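Local coordinates for protein beta-1,4-mannanase (Caldicellulosiruptor saccharolyticus, PDB 1PMH) that binds mannan chains such as mannohexaose through a family 27 carbohydrate-binding module that belongs to a beta-1,4-mannan-hydrolysing enzyme, at residues A[10-15]-A[44-49]; A[77-82]-A[152-157]; A[98-103]-A[166-171]. One frame throughout, in Å; residues are numbered along the deposited sequence. Where two conformers were deposited one is given.

Interaction 1: A[10-15]-A[44-49]; sequences DFEDGT and NKYALR. With CA (calcium ion), chain C.
Glu12 and Asn44 meet at a calcium ion, in a site that ties the loop after strand 7-9 to the start of strand 47-53. From 10-15 the metal takes the backbone O of Asp10 and the carboxylate OE2 of Glu12; from 44-49 it takes Asn44 OD1, and the backbone O of Tyr46, which lies 2.3 Å from the calcium. A water and both carboxylate oxygens of Asp176, on strand 172-181, complete seven ligands. Glu12 leaves its backbone pointing away from 44-49, but a bend at chi2 (-55°) turns CD back towards the metal. Its two oxygens then accept consecutive backbone N-H groups: Lys45 N lies 2.9 Å from Glu12 OE1 and Tyr46 N 3.1 Å from Glu12 OE2, both on the syn side and close to the carboxylate plane. The Glu12 carboxylate and the Asn44 amide stand nearly perpendicular, 86° apart.

Beside the metal, 10-15 folds as a type I turn from Phe11 to Gly14. Gly14 CA sits over the centre of the Tyr46 ring, 3.5 Å from its centroid, a CH-pi contact. Glycine suits this place, for its phi is positive and a CB would lie a tight 3.2 Å from Tyr46 CZ. Lys45 CG lies over the opposite face of the ring. Deeper in, Leu48 CB rests over a face of the buried Phe11 ring, 3.7 Å from Phe11 CZ.

Glu12 OE2 and Asn44 OD1 approach to 3.0 Å; the cation probably offsets the repulsion between these oxygens, and the negative charge of Glu12 is shared between the calcium and two backbone N-H groups.

Interaction 2: A[77-82]-A[152-157]; sequences FDFTGY and TKKRAQ. With EDO (1,2-ethanediol), chain G.
Phe77 and Lys154 form an antiparallel hydrogen-bonded pair, exchanging both backbone bonds: Phe77 N to Lys154 O at 2.9 Å and Lys154 N to Phe77 O at 3.0 Å. The neighbouring pair, Asp78 with Lys153, is non-hydrogen-bonded. Beyond it Phe79 N donates to Thr152 O as 77-82 leaves the strand. Asp78 OD1 accepts from Thr80 N, closing an Asx turn, and also from Thr80 OG1, a second bond that a threonine can supply. A type II turn, Phe79 to Tyr82, follows, with Gly81 at the positive phi. This is edge pairing in the jelly-roll beta-sandwich: short strand 76-78 lines the start of strand 153-165, where Arg155 touches a bound mannose and is salt-bridged to Glu74. Phe77 CB packs 3.6 Å from Ala156 CB, while Phe77 CD2 stands 3.5 Å above the centre of the Phe79 ring. Thr152 O lies at the edge of that ring, and Lys154 CB is 3.9 Å from Phe79 CE2. An alanine in place of Phe79 would probably open a gap between Lys154 CB and the Phe77 ring, leaving that ring freer to turn. Phe79 also touches Ile180 of the facing sheet.

Interaction 3: A[98-103]-A[166-171]; sequences KSQGGF and NSNYKG
Gln100 N donates to Asn168 OD1 at 2.8 Å, the single direct hydrogen bond between 98-103 and 166-171, with the donor above the plane of the amide carbonyl. Asn168 CG stands between its own backbone N and carbonyl carbon (chi1 63°), which swings the short amide over towards Gln100; Ser99 CB touches the same oxygen at 3.3 Å. The Asn168 and Gln100 side chains lie side by side, pointing the same way, and water 2 accepts from both amide nitrogens while donating to Lys98 O. Amides suit this place because each can offer an N-H to the water.

A second water, water 3, lies on the inner side. It donates to Ser99 OG and to Gln100 O, each at 2.8 Å, and is also hydrogen-bonded to Ser167 OG. Gln100 O further receives a CA-H contact from Ser167 CA at 3.2 Å. At Gly101 the two segments run so close that a CB would fall 2.1 Å from Asn166 O, and phi is positive, so glycine fits.

Behind this shell, Ser167 OG accepts from Tyr169 N at 3.0 Å, an ST turn that shapes the loop, and Ser99 OG is hydrogen-bonded to Phe96 O. The contact joins the exit of helix 93-98 and the start of strand 102-109 to the connection between strands 153-165 and 172-181, with Tyr169 packed on strand 84-92 and its OH hydrogen-bonded to Pro172 O.

Overall arrangement
All three contacts are partly buried; interaction 1 lies nearest the centre of the chain and buries Phe11 and Leu48, while interactions 2 and 3 lie further out. Interaction 1 is ionic at its metal and apolar further in, and joins a loop to the sheet holding strands 47-53 and 172-181. Interactions 2 and 3 both reach the other sheet, in which strands 153-165 and 102-109 are neighbours; their centres lie 35 Å apart, on opposite sides of the chain's centre. Interaction 2 is regular strand pairing with the Phe77 and Phe79 rings packed together, and includes a sugar-binding residue. Interaction 3, where loops meet, relies on two waters and one direct bond to a side-chain amide.

Interaction 1: A[10-15]-A[44-49]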
ATOM      1  N   ASP A  10      -7.969  -1.605  -7.973  1.00 18.04           N
ATOM      2  CA  ASP A  10      -7.055  -2.239  -8.919  1.00 19.26           C
ATOM      3  C   ASP A  10      -6.436  -1.265  -9.927  1.00 17.44           C
ATOM      4  O   ASP A  10      -5.635  -1.679 -10.758  1.00 18.28           O
ATOM      5  CB  ASP A  10      -7.692  -3.413  -9.660  1.00 20.19           C
ATOM      6  CG  ASP A  10      -8.907  -3.046 -10.459  1.00 22.22           C
ATOM      7  OD1 ASP A  10      -9.229  -1.851 -10.603  1.00 23.13           O
ATOM      8  OD2 ASP A  10      -9.574  -3.985 -10.958  1.00 27.72           O
ATOM      9  N   PHE A  11      -6.843  -0.005  -9.862  1.00 18.29           N
ATOM     10  CA  PHE A  11      -6.361   1.085 -10.698  1.00 18.10           C
ATOM     11  C   PHE A  11      -6.716   0.871 -12.168  1.00 18.97           C
ATOM     12  O   PHE A  11      -6.193   1.591 -13.023  1.00 19.57           O
ATOM     13  CB  PHE A  11      -4.869   1.349 -10.459  1.00 17.00           C
ATOM     14  CG  PHE A  11      -4.597   1.490  -8.983  1.00 16.21           C
ATOM     15  CD1 PHE A  11      -4.959   2.665  -8.332  1.00 17.30           C
ATOM     16  CD2 PHE A  11      -4.117   0.426  -8.236  1.00 16.54           C
ATOM     17  CE1 PHE A  11      -4.849   2.776  -6.964  1.00 17.08           C
ATOM     18  CE2 PHE A  11      -4.012   0.530  -6.834  1.00 16.20           C
ATOM     19  CZ  PHE A  11      -4.361   1.694  -6.218  1.00 16.02           C
ATOM     20  N   GLU A  12      -7.612  -0.059 -12.493  1.00 19.80           N
ATOM     21  CA  GLU A  12      -7.806  -0.448 -13.876  1.00 20.77           C
ATOM     22  C   GLU A  12      -8.609   0.579 -14.661  1.00 22.99           C
ATOM     23  O   GLU A  12      -8.630   0.512 -15.886  1.00 24.13           O
ATOM     24  CB  GLU A  12      -8.351  -1.867 -13.977  1.00 23.56           C
ATOM     25  CG  GLU A  12      -7.332  -2.924 -13.576  1.00 23.00           C
ATOM     26  CD  GLU A  12      -6.032  -2.817 -14.354  1.00 20.21           C
ATOM     27  OE1 GLU A  12      -6.020  -3.010 -15.620  1.00 22.51           O
ATOM     28  OE2 GLU A  12      -5.003  -2.526 -13.706  1.00 19.05           O
ATOM     29  N   ASP A  13      -9.212   1.549 -13.993  1.00 23.54           N
ATOM     30  CA  ASP A  13      -9.764   2.737 -14.646  1.00 24.59           C
ATOM     31  C   ASP A  13      -8.756   3.802 -15.078  1.00 25.02           C
ATOM     32  O   ASP A  13      -9.120   4.866 -15.590  1.00 27.48           O
ATOM     33  CB  ASP A  13     -10.918   3.343 -13.846  1.00 26.58           C
ATOM     34  CG  ASP A  13     -10.481   3.993 -12.548  0.50 28.83           C
ATOM     35  OD1 ASP A  13      -9.268   4.013 -12.217  0.50 25.55           O
ATOM     36  OD2 ASP A  13     -11.349   4.517 -11.813  0.50 34.20           O
ATOM     37  N   GLY A  14      -7.483   3.522 -14.857  1.00 24.31           N
ATOM     38  CA  GLY A  14      -6.411   4.429 -15.204  1.00 23.06           C
ATOM     39  C   GLY A  14      -6.332   5.656 -14.324  1.00 21.01           C
ATOM     40  O   GLY A  14      -5.787   6.681 -14.735  1.00 24.25           O
ATOM     41  N   THR A  15      -6.819   5.564 -13.100  1.00 21.97           N
ATOM     42  CA  THR A  15      -6.758   6.646 -12.138  1.00 20.39           C
ATOM     43  C   THR A  15      -6.119   6.150 -10.861  1.00 19.52           C
ATOM     44  O   THR A  15      -6.049   4.952 -10.614  1.00 19.49           O
ATOM     45  CB  THR A  15      -8.138   7.211 -11.789  1.00 20.99           C
ATOM     46  OG1 THR A  15      -8.813   6.383 -10.841  1.00 22.57           O
ATOM     47  CG2 THR A  15      -9.050   7.451 -12.986  1.00 24.70           C
ATOM     48  N   ASN A  44      -3.978  -6.659 -16.548  1.00 21.70           N
ATOM     49  CA  ASN A  44      -3.593  -5.786 -15.447  1.00 18.99           C
ATOM     50  C   ASN A  44      -2.694  -4.688 -15.987  1.00 18.67           C
ATOM     51  O   ASN A  44      -1.485  -4.817 -16.075  1.00 19.48           O
ATOM     52  CB  ASN A  44      -2.870  -6.567 -14.384  1.00 19.06           C
ATOM     53  CG  ASN A  44      -2.634  -5.711 -13.150  1.00 18.30           C
ATOM     54  OD1 ASN A  44      -2.860  -4.495 -13.181  1.00 18.29           O
ATOM     55  ND2 ASN A  44      -2.113  -6.300 -12.098  1.00 19.90           N
ATOM     56  N   LYS A  45      -3.345  -3.613 -16.412  1.00 19.03           N
ATOM     57  CA  LYS A  45      -2.666  -2.544 -17.145  1.00 20.16           C
ATOM     58  C   LYS A  45      -2.021  -1.460 -16.269  1.00 18.71           C
ATOM     59  O   LYS A  45      -0.979  -0.902 -16.639  1.00 19.65           O
ATOM     60  CB  LYS A  45      -3.640  -1.840 -18.080  1.00 21.76           C
ATOM     61  CG  LYS A  45      -3.057  -0.779 -18.992  1.00 24.28           C
ATOM     62  CD  LYS A  45      -4.105  -0.496 -20.044  1.00 29.64           C
ATOM     63  CE  LYS A  45      -3.703   0.503 -21.067  1.00 30.77           C
ATOM     64  NZ  LYS A  45      -4.647   0.388 -22.246  0.75 33.50           N
ATOM     65  N   TYR A  46      -2.621  -1.205 -15.105  1.00 17.37           N
ATOM     66  CA  TYR A  46      -2.232  -0.070 -14.284  1.00 16.98           C
ATOM     67  C   TYR A  46      -1.900  -0.454 -12.855  1.00 16.29           C
ATOM     68  O   TYR A  46      -2.499  -1.358 -12.289  1.00 16.83           O
ATOM     69  CB  TYR A  46      -3.363   0.974 -14.217  1.00 17.91           C
ATOM     70  CG  TYR A  46      -3.794   1.581 -15.550  1.00 19.63           C
ATOM     71  CD1 TYR A  46      -3.068   2.607 -16.146  1.00 20.09           C
ATOM     72  CD2 TYR A  46      -4.933   1.126 -16.194  1.00 20.22           C
ATOM     73  CE1 TYR A  46      -3.472   3.166 -17.379  1.00 23.34           C
ATOM     74  CE2 TYR A  46      -5.365   1.685 -17.402  1.00 22.01           C
ATOM     75  CZ  TYR A  46      -4.628   2.690 -17.968  1.00 24.31           C
ATOM     76  OH  TYR A  46      -5.030   3.259 -19.152  1.00 29.65           O
ATOM     77  N   ALA A  47      -1.025   0.317 -12.222  1.00 15.91           N
ATOM     78  CA  ALA A  47      -0.685   0.189 -10.816  1.00 16.05           C
ATOM     79  C   ALA A  47      -0.428   1.567 -10.259  1.00 15.06           C
ATOM     80  O   ALA A  47      -0.171   2.507 -10.997  1.00 17.41           O
ATOM     81  CB  ALA A  47       0.515  -0.713 -10.637  1.00 16.98           C
ATOM     82  N   LEU A  48      -0.475   1.668  -8.937  1.00 14.95           N
ATOM     83  CA  LEU A  48      -0.163   2.888  -8.237  1.00 15.12           C
ATOM     84  C   LEU A  48       1.317   2.966  -8.015  1.00 14.83           C
ATOM     85  O   LEU A  48       1.880   2.138  -7.320  1.00 17.51           O
ATOM     86  CB  LEU A  48      -0.958   2.985  -6.949  1.00 15.11           C
ATOM     87  CG  LEU A  48      -0.953   4.354  -6.254  1.00 15.58           C
ATOM     88  CD1 LEU A  48      -1.813   5.331  -7.026  1.00 17.27           C
ATOM     89  CD2 LEU A  48      -1.400   4.213  -4.826  1.00 16.67           C
ATOM     90  N   ARG A  49       1.954   4.013  -8.536  1.00 15.25           N
ATOM     91  CA  ARG A  49       3.375   4.241  -8.366  1.00 15.78           C
ATOM     92  C   ARG A  49       3.622   5.297  -7.292  1.00 14.93           C
ATOM     93  O   ARG A  49       3.128   6.442  -7.414  1.00 15.59           O
ATOM     94  CB  ARG A  49       3.998   4.682  -9.707  1.00 16.38           C
ATOM     95  CG  ARG A  49       5.491   4.965  -9.608  1.00 16.87           C
ATOM     96  CD  ARG A  49       6.099   5.275 -10.956  1.00 17.90           C
ATOM     97  NE  ARG A  49       7.459   5.784 -10.795  1.00 17.87           N
ATOM     98  CZ  ARG A  49       8.476   5.553 -11.578  1.00 18.94           C
ATOM     99  NH1 ARG A  49       8.362   4.859 -12.698  1.00 24.18           N
ATOM    100  NH2 ARG A  49       9.619   6.121 -11.245  1.00 23.10           N
TER
HETATM  101 CA    CA C 300      -3.926  -3.025 -11.659  1.00 16.50          CA
HETATM  102  O   HOH W   1      -5.150  -4.960 -11.272  1.00 18.40           O

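Interaction 2: A[77-82]-A[152-157]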
ATOM      1  N   PHE A  77     -17.990   3.801   6.160  1.00 16.60           N
ATOM      2  CA  PHE A  77     -18.196   2.621   5.349  1.00 17.43           C
ATOM      3  C   PHE A  77     -18.577   1.504   6.286  1.00 16.39           C
ATOM      4  O   PHE A  77     -17.992   1.361   7.364  1.00 16.04           O
ATOM      5  CB  PHE A  77     -16.918   2.243   4.592  1.00 18.52           C
ATOM      6  CG  PHE A  77     -17.060   1.033   3.689  1.00 18.21           C
ATOM      7  CD1 PHE A  77     -17.531   1.155   2.401  1.00 20.95           C
ATOM      8  CD2 PHE A  77     -16.644  -0.213   4.132  1.00 18.39           C
ATOM      9  CE1 PHE A  77     -17.670   0.032   1.586  1.00 23.18           C
ATOM     10  CE2 PHE A  77     -16.707  -1.327   3.316  1.00 21.09           C
ATOM     11  CZ  PHE A  77     -17.241  -1.201   2.072  1.00 22.06           C
ATOM     12  N   ASP A  78     -19.561   0.713   5.894  1.00 17.30           N
ATOM     13  CA  ASP A  78     -20.026  -0.405   6.696  1.00 17.25           C
ATOM     14  C   ASP A  78     -19.193  -1.630   6.403  1.00 17.04           C
ATOM     15  O   ASP A  78     -19.358  -2.280   5.369  1.00 19.01           O
ATOM     16  CB  ASP A  78     -21.515  -0.617   6.455  1.00 19.57           C
ATOM     17  CG  ASP A  78     -22.117  -1.549   7.473  1.00 21.81           C
ATOM     18  OD1 ASP A  78     -21.349  -2.180   8.230  1.00 19.03           O
ATOM     19  OD2 ASP A  78     -23.349  -1.678   7.542  1.00 25.26           O
ATOM     20  N   PHE A  79     -18.258  -1.923   7.305  1.00 16.77           N
ATOM     21  CA  PHE A  79     -17.394  -3.091   7.208  1.00 17.29           C
ATOM     22  C   PHE A  79     -18.044  -4.394   7.669  1.00 18.16           C
ATOM     23  O   PHE A  79     -17.362  -5.406   7.722  1.00 18.73           O
ATOM     24  CB  PHE A  79     -16.060  -2.863   7.926  1.00 16.95           C
ATOM     25  CG  PHE A  79     -15.174  -1.816   7.319  1.00 16.62           C
ATOM     26  CD1 PHE A  79     -14.301  -2.131   6.301  1.00 17.96           C
ATOM     27  CD2 PHE A  79     -15.188  -0.500   7.769  1.00 18.25           C
ATOM     28  CE1 PHE A  79     -13.486  -1.165   5.766  1.00 19.77           C
ATOM     29  CE2 PHE A  79     -14.365   0.485   7.218  1.00 17.94           C
ATOM     30  CZ  PHE A  79     -13.529   0.130   6.196  1.00 18.57           C
ATOM     31  N   THR A  80     -19.323  -4.370   8.032  1.00 18.70           N
ATOM     32  CA  THR A  80     -20.034  -5.602   8.325  1.00 19.10           C
ATOM     33  C   THR A  80     -19.825  -6.614   7.207  1.00 18.94           C
ATOM     34  O   THR A  80     -20.047  -6.308   6.034  1.00 20.42           O
ATOM     35  CB  THR A  80     -21.534  -5.343   8.546  1.00 20.48           C
ATOM     36  OG1 THR A  80     -21.705  -4.405   9.627  1.00 20.36           O
ATOM     37  CG2 THR A  80     -22.301  -6.607   8.966  1.00 23.22           C
ATOM     38  N   GLY A  81     -19.390  -7.807   7.577  1.00 20.95           N
ATOM     39  CA  GLY A  81     -19.165  -8.853   6.594  1.00 22.86           C
ATOM     40  C   GLY A  81     -17.856  -8.803   5.858  1.00 19.75           C
ATOM     41  O   GLY A  81     -17.551  -9.730   5.111  1.00 22.35           O
ATOM     42  N   TYR A  82     -17.060  -7.766   6.082  1.00 18.26           N
ATOM     43  CA  TYR A  82     -15.714  -7.722   5.505  1.00 18.11           C
ATOM     44  C   TYR A  82     -14.740  -8.212   6.561  1.00 18.00           C
ATOM     45  O   TYR A  82     -14.837  -7.841   7.722  1.00 21.39           O
ATOM     46  CB  TYR A  82     -15.360  -6.299   5.045  1.00 17.38           C
ATOM     47  CG  TYR A  82     -16.206  -5.816   3.870  1.00 17.86           C
ATOM     48  CD1 TYR A  82     -17.439  -5.201   4.057  1.00 18.47           C
ATOM     49  CD2 TYR A  82     -15.781  -5.951   2.563  1.00 19.10           C
ATOM     50  CE1 TYR A  82     -18.199  -4.756   2.998  1.00 19.60           C
ATOM     51  CE2 TYR A  82     -16.528  -5.505   1.472  1.00 20.14           C
ATOM     52  CZ  TYR A  82     -17.742  -4.930   1.693  1.00 19.13           C
ATOM     53  OH  TYR A  82     -18.512  -4.462   0.650  1.00 22.49           O
ATOM     54  N   THR A 152     -18.245  -3.106  11.153  1.00 19.95           N
ATOM     55  CA  THR A 152     -19.331  -2.217  11.457  1.00 20.13           C
ATOM     56  C   THR A 152     -19.025  -0.918  10.720  1.00 18.67           C
ATOM     57  O   THR A 152     -18.019  -0.820   9.995  1.00 18.52           O
ATOM     58  CB  THR A 152     -19.491  -2.022  12.979  1.00 22.84           C
ATOM     59  OG1 THR A 152     -20.712  -1.277  13.185  1.00 25.29           O
ATOM     60  CG2 THR A 152     -18.275  -1.310  13.639  1.00 23.12           C
ATOM     61  N   LYS A 153     -19.862   0.091  10.896  1.00 19.50           N
ATOM     62  CA  LYS A 153     -19.587   1.367  10.262  1.00 18.65           C
ATOM     63  C   LYS A 153     -18.390   2.048  10.932  1.00 17.35           C
ATOM     64  O   LYS A 153     -18.361   2.225  12.151  1.00 21.10           O
ATOM     65  CB  LYS A 153     -20.827   2.246  10.298  1.00 21.16           C
ATOM     66  CG  LYS A 153     -21.974   1.783   9.431  1.00 23.28           C
ATOM     67  CD  LYS A 153     -23.273   2.509   9.821  1.00 26.02           C
ATOM     68  CE  LYS A 153     -23.910   1.925  11.066  1.00 32.33           C
ATOM     69  NZ  LYS A 153     -25.226   2.431  11.567  1.00 30.51           N
ATOM     70  N   LYS A 154     -17.415   2.421  10.099  1.00 16.29           N
ATOM     71  CA  LYS A 154     -16.201   3.087  10.549  1.00 16.10           C
ATOM     72  C   LYS A 154     -15.828   4.143   9.539  1.00 15.06           C
ATOM     73  O   LYS A 154     -16.209   4.109   8.381  1.00 15.82           O
ATOM     74  CB  LYS A 154     -15.064   2.057  10.685  1.00 15.91           C
ATOM     75  CG  LYS A 154     -15.237   1.021  11.823  1.00 17.82           C
ATOM     76  CD  LYS A 154     -15.129   1.622  13.189  1.00 20.58           C
ATOM     77  CE  LYS A 154     -15.087   0.530  14.224  1.00 20.84           C
ATOM     78  NZ  LYS A 154     -14.994   1.083  15.585  1.00 23.59           N
ATOM     79  N   ARG A 155     -14.997   5.078   9.993  1.00 14.84           N
ATOM     80  CA  ARG A 155     -14.436   6.107   9.146  1.00 14.83           C
ATOM     81  C   ARG A 155     -13.655   5.455   8.006  1.00 14.75           C
ATOM     82  O   ARG A 155     -12.774   4.645   8.243  1.00 16.63           O
ATOM     83  CB  ARG A 155     -13.527   6.992   9.986  1.00 15.22           C
ATOM     84  CG  ARG A 155     -13.031   8.234   9.342  1.00 14.75           C
ATOM     85  CD  ARG A 155     -12.382   9.136  10.389  1.00 16.13           C
ATOM     86  NE  ARG A 155     -11.867  10.384   9.841  1.00 16.68           N
ATOM     87  CZ  ARG A 155     -10.664  10.521   9.329  1.00 17.16           C
ATOM     88  NH1 ARG A 155      -9.817   9.507   9.249  1.00 20.73           N
ATOM     89  NH2 ARG A 155     -10.313  11.710   8.854  1.00 19.04           N
ATOM     90  N   ALA A 156     -13.989   5.834   6.776  1.00 14.26           N
ATOM     91  CA  ALA A 156     -13.671   5.049   5.595  1.00 15.10           C
ATOM     92  C   ALA A 156     -12.348   5.405   4.926  1.00 14.29           C
ATOM     93  O   ALA A 156     -12.279   5.465   3.696  1.00 15.99           O
ATOM     94  CB  ALA A 156     -14.767   5.131   4.601  1.00 17.06           C
ATOM     95  N   GLN A 157     -11.322   5.677   5.738  1.00 15.06           N
ATOM     96  CA  GLN A 157     -10.013   6.017   5.180  1.00 15.05           C
ATOM     97  C   GLN A 157      -9.065   4.845   5.431  1.00 14.10           C
ATOM     98  O   GLN A 157      -8.772   4.497   6.572  1.00 15.93           O
ATOM     99  CB  GLN A 157      -9.506   7.323   5.780  1.00 15.50           C
ATOM    100  CG  GLN A 157      -8.277   7.788   5.031  1.00 16.71           C
ATOM    101  CD  GLN A 157      -7.640   9.012   5.634  1.00 16.15           C
ATOM    102  OE1 GLN A 157      -7.501   9.122   6.857  1.00 18.28           O
ATOM    103  NE2 GLN A 157      -7.257   9.966   4.784  1.00 17.64           N
TER
HETATM  104  C1  EDO G 404      -6.527  10.456   0.480  1.00 34.89           C
HETATM  105  O1  EDO G 404      -6.919  10.229   1.822  1.00 22.39           O
HETATM  106  C2  EDO G 404      -7.623  10.957  -0.448  1.00 28.00           C
HETATM  107  O2  EDO G 404      -8.645  10.038  -0.751  1.00 25.71           O

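Interaction 3: A[98-103]-A[166-171]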
ATOM      1  N   LYS A  98      20.469  -3.349  -3.787  1.00 22.39           N
ATOM      2  CA  LYS A  98      21.672  -2.521  -3.656  1.00 23.90           C
ATOM      3  C   LYS A  98      21.556  -1.483  -2.543  1.00 22.32           C
ATOM      4  O   LYS A  98      22.534  -1.032  -1.971  1.00 26.18           O
ATOM      5  CB  LYS A  98      21.983  -1.820  -4.986  0.50 26.94           C
ATOM      6  CG  LYS A  98      23.025  -2.538  -5.828  0.30 31.38           C
ATOM      7  CD  LYS A  98      22.462  -3.145  -7.096  0.30 31.91           C
ATOM      8  CE  LYS A  98      22.434  -4.664  -7.001  0.30 33.27           C
ATOM      9  NZ  LYS A  98      21.342  -5.253  -7.802  0.30 28.99           N
ATOM     10  N   SER A  99      20.341  -1.115  -2.200  1.00 20.86           N
ATOM     11  CA  SER A  99      20.084  -0.150  -1.152  1.00 20.22           C
ATOM     12  C   SER A  99      20.456  -0.698   0.215  1.00 20.79           C
ATOM     13  O   SER A  99      20.399  -1.893   0.448  1.00 23.85           O
ATOM     14  CB  SER A  99      18.673   0.392  -1.193  1.00 20.24           C
ATOM     15  OG  SER A  99      17.715  -0.518  -0.711  1.00 20.27           O
ATOM     16  N   GLN A 100      20.824   0.186   1.132  1.00 20.66           N
ATOM     17  CA  GLN A 100      21.101  -0.178   2.494  1.00 22.57           C
ATOM     18  C   GLN A 100      19.814  -0.162   3.321  1.00 20.39           C
ATOM     19  O   GLN A 100      18.840   0.499   2.982  1.00 20.12           O
ATOM     20  CB  GLN A 100      22.126   0.768   3.121  0.50 26.01           C
ATOM     21  CG  GLN A 100      23.445   0.821   2.400  0.50 26.23           C
ATOM     22  CD  GLN A 100      24.063  -0.530   2.194  0.50 26.72           C
ATOM     23  OE1 GLN A 100      24.273  -1.292   3.142  0.50 39.61           O
ATOM     24  NE2 GLN A 100      24.431  -0.810   0.951  0.50 31.75           N
ATOM     25  N   GLY A 101      19.863  -0.834   4.452  1.00 21.27           N
ATOM     26  CA  GLY A 101      18.749  -0.829   5.380  1.00 21.00           C
ATOM     27  C   GLY A 101      17.539  -1.541   4.819  1.00 20.79           C
ATOM     28  O   GLY A 101      17.659  -2.523   4.123  1.00 24.28           O
ATOM     29  N   GLY A 102      16.356  -1.077   5.191  1.00 18.52           N
ATOM     30  CA  GLY A 102      15.114  -1.678   4.746  1.00 17.42           C
ATOM     31  C   GLY A 102      13.988  -0.743   5.092  1.00 16.40           C
ATOM     32  O   GLY A 102      14.231   0.406   5.399  1.00 17.23           O
ATOM     33  N   PHE A 103      12.769  -1.198   4.948  1.00 16.39           N
ATOM     34  CA  PHE A 103      11.644  -0.361   5.290  1.00 15.33           C
ATOM     35  C   PHE A 103      10.570  -1.169   5.990  1.00 14.82           C
ATOM     36  O   PHE A 103      10.523  -2.384   5.924  1.00 16.04           O
ATOM     37  CB  PHE A 103      11.109   0.420   4.071  1.00 16.07           C
ATOM     38  CG  PHE A 103      10.326  -0.380   3.061  1.00 16.32           C
ATOM     39  CD1 PHE A 103       8.970  -0.498   3.166  1.00 16.28           C
ATOM     40  CD2 PHE A 103      10.950  -0.965   1.968  1.00 18.10           C
ATOM     41  CE1 PHE A 103       8.223  -1.203   2.265  1.00 16.46           C
ATOM     42  CE2 PHE A 103      10.205  -1.663   1.047  1.00 19.75           C
ATOM     43  CZ  PHE A 103       8.841  -1.788   1.219  1.00 17.96           C
ATOM     44  N   ASN A 166      16.673   3.240   8.246  1.00 18.33           N
ATOM     45  CA  ASN A 166      18.063   3.439   7.817  1.00 18.85           C
ATOM     46  C   ASN A 166      18.242   3.039   6.367  1.00 19.35           C
ATOM     47  O   ASN A 166      19.281   2.526   5.990  1.00 20.10           O
ATOM     48  CB  ASN A 166      19.064   2.726   8.726  1.00 20.35           C
ATOM     49  CG  ASN A 166      18.819   3.046  10.179  1.00 25.74           C
ATOM     50  OD1 ASN A 166      18.815   4.217  10.513  1.00 31.11           O
ATOM     51  ND2 ASN A 166      18.416   2.070  10.970  1.00 26.14           N
ATOM     52  N   SER A 167      17.256   3.338   5.515  1.00 18.31           N
ATOM     53  CA  SER A 167      17.332   3.042   4.091  1.00 17.81           C
ATOM     54  C   SER A 167      17.844   4.253   3.314  1.00 18.34           C
ATOM     55  O   SER A 167      17.511   5.394   3.618  1.00 19.14           O
ATOM     56  CB  SER A 167      15.946   2.678   3.566  1.00 17.60           C
ATOM     57  OG  SER A 167      15.934   2.460   2.170  1.00 17.51           O
ATOM     58  N   ASN A 168      18.571   3.981   2.229  1.00 17.95           N
ATOM     59  CA  ASN A 168      18.898   4.983   1.220  1.00 18.06           C
ATOM     60  C   ASN A 168      18.195   4.741  -0.103  1.00 17.73           C
ATOM     61  O   ASN A 168      18.583   5.321  -1.139  1.00 19.59           O
ATOM     62  CB  ASN A 168      20.404   5.113   1.004  1.00 20.72           C
ATOM     63  CG  ASN A 168      21.048   3.871   0.473  1.00 20.83           C
ATOM     64  OD1 ASN A 168      20.359   2.841   0.275  1.00 21.13           O
ATOM     65  ND2 ASN A 168      22.289   3.839   0.218  1.00 27.46           N
ATOM     66  N   TYR A 169      17.148   3.921  -0.110  1.00 17.15           N
ATOM     67  CA  TYR A 169      16.423   3.677  -1.359  1.00 16.71           C
ATOM     68  C   TYR A 169      15.737   4.938  -1.867  1.00 16.22           C
ATOM     69  O   TYR A 169      15.045   5.597  -1.113  1.00 18.01           O
ATOM     70  CB  TYR A 169      15.399   2.537  -1.115  1.00 16.35           C
ATOM     71  CG  TYR A 169      14.616   2.154  -2.355  1.00 16.17           C
ATOM     72  CD1 TYR A 169      15.207   1.475  -3.412  1.00 16.50           C
ATOM     73  CD2 TYR A 169      13.316   2.582  -2.536  1.00 15.66           C
ATOM     74  CE1 TYR A 169      14.508   1.169  -4.540  1.00 17.06           C
ATOM     75  CE2 TYR A 169      12.590   2.241  -3.670  1.00 15.66           C
ATOM     76  CZ  TYR A 169      13.203   1.570  -4.687  1.00 14.97           C
ATOM     77  OH  TYR A 169      12.564   1.269  -5.853  1.00 15.85           O
ATOM     78  N   LYS A 170      15.910   5.217  -3.153  1.00 17.07           N
ATOM     79  CA  LYS A 170      15.244   6.302  -3.859  1.00 17.22           C
ATOM     80  C   LYS A 170      14.754   5.689  -5.138  1.00 16.97           C
ATOM     81  O   LYS A 170      15.512   5.388  -6.033  1.00 20.61           O
ATOM     82  CB  LYS A 170      16.205   7.440  -4.122  1.00 20.28           C
ATOM     83  CG  LYS A 170      16.737   8.042  -2.834  1.00 25.02           C
ATOM     84  CD  LYS A 170      17.474   9.328  -3.116  1.00 31.62           C
ATOM     85  CE  LYS A 170      18.196   9.919  -1.925  1.00 37.14           C
ATOM     86  NZ  LYS A 170      18.238  11.427  -1.961  0.80 46.70           N
ATOM     87  N   GLY A 171      13.472   5.504  -5.278  1.00 16.17           N
ATOM     88  CA  GLY A 171      12.892   4.813  -6.419  1.00 16.58           C
ATOM     89  C   GLY A 171      11.425   4.550  -6.156  1.00 15.33           C
ATOM     90  O   GLY A 171      10.858   4.968  -5.132  1.00 15.29           O
TER
HETATM   91  O   HOH W   2      23.515   1.439  -1.060  1.00 30.15           O
HETATM   92  O   HOH W   3      16.410  -0.167   1.709  1.00 19.50           O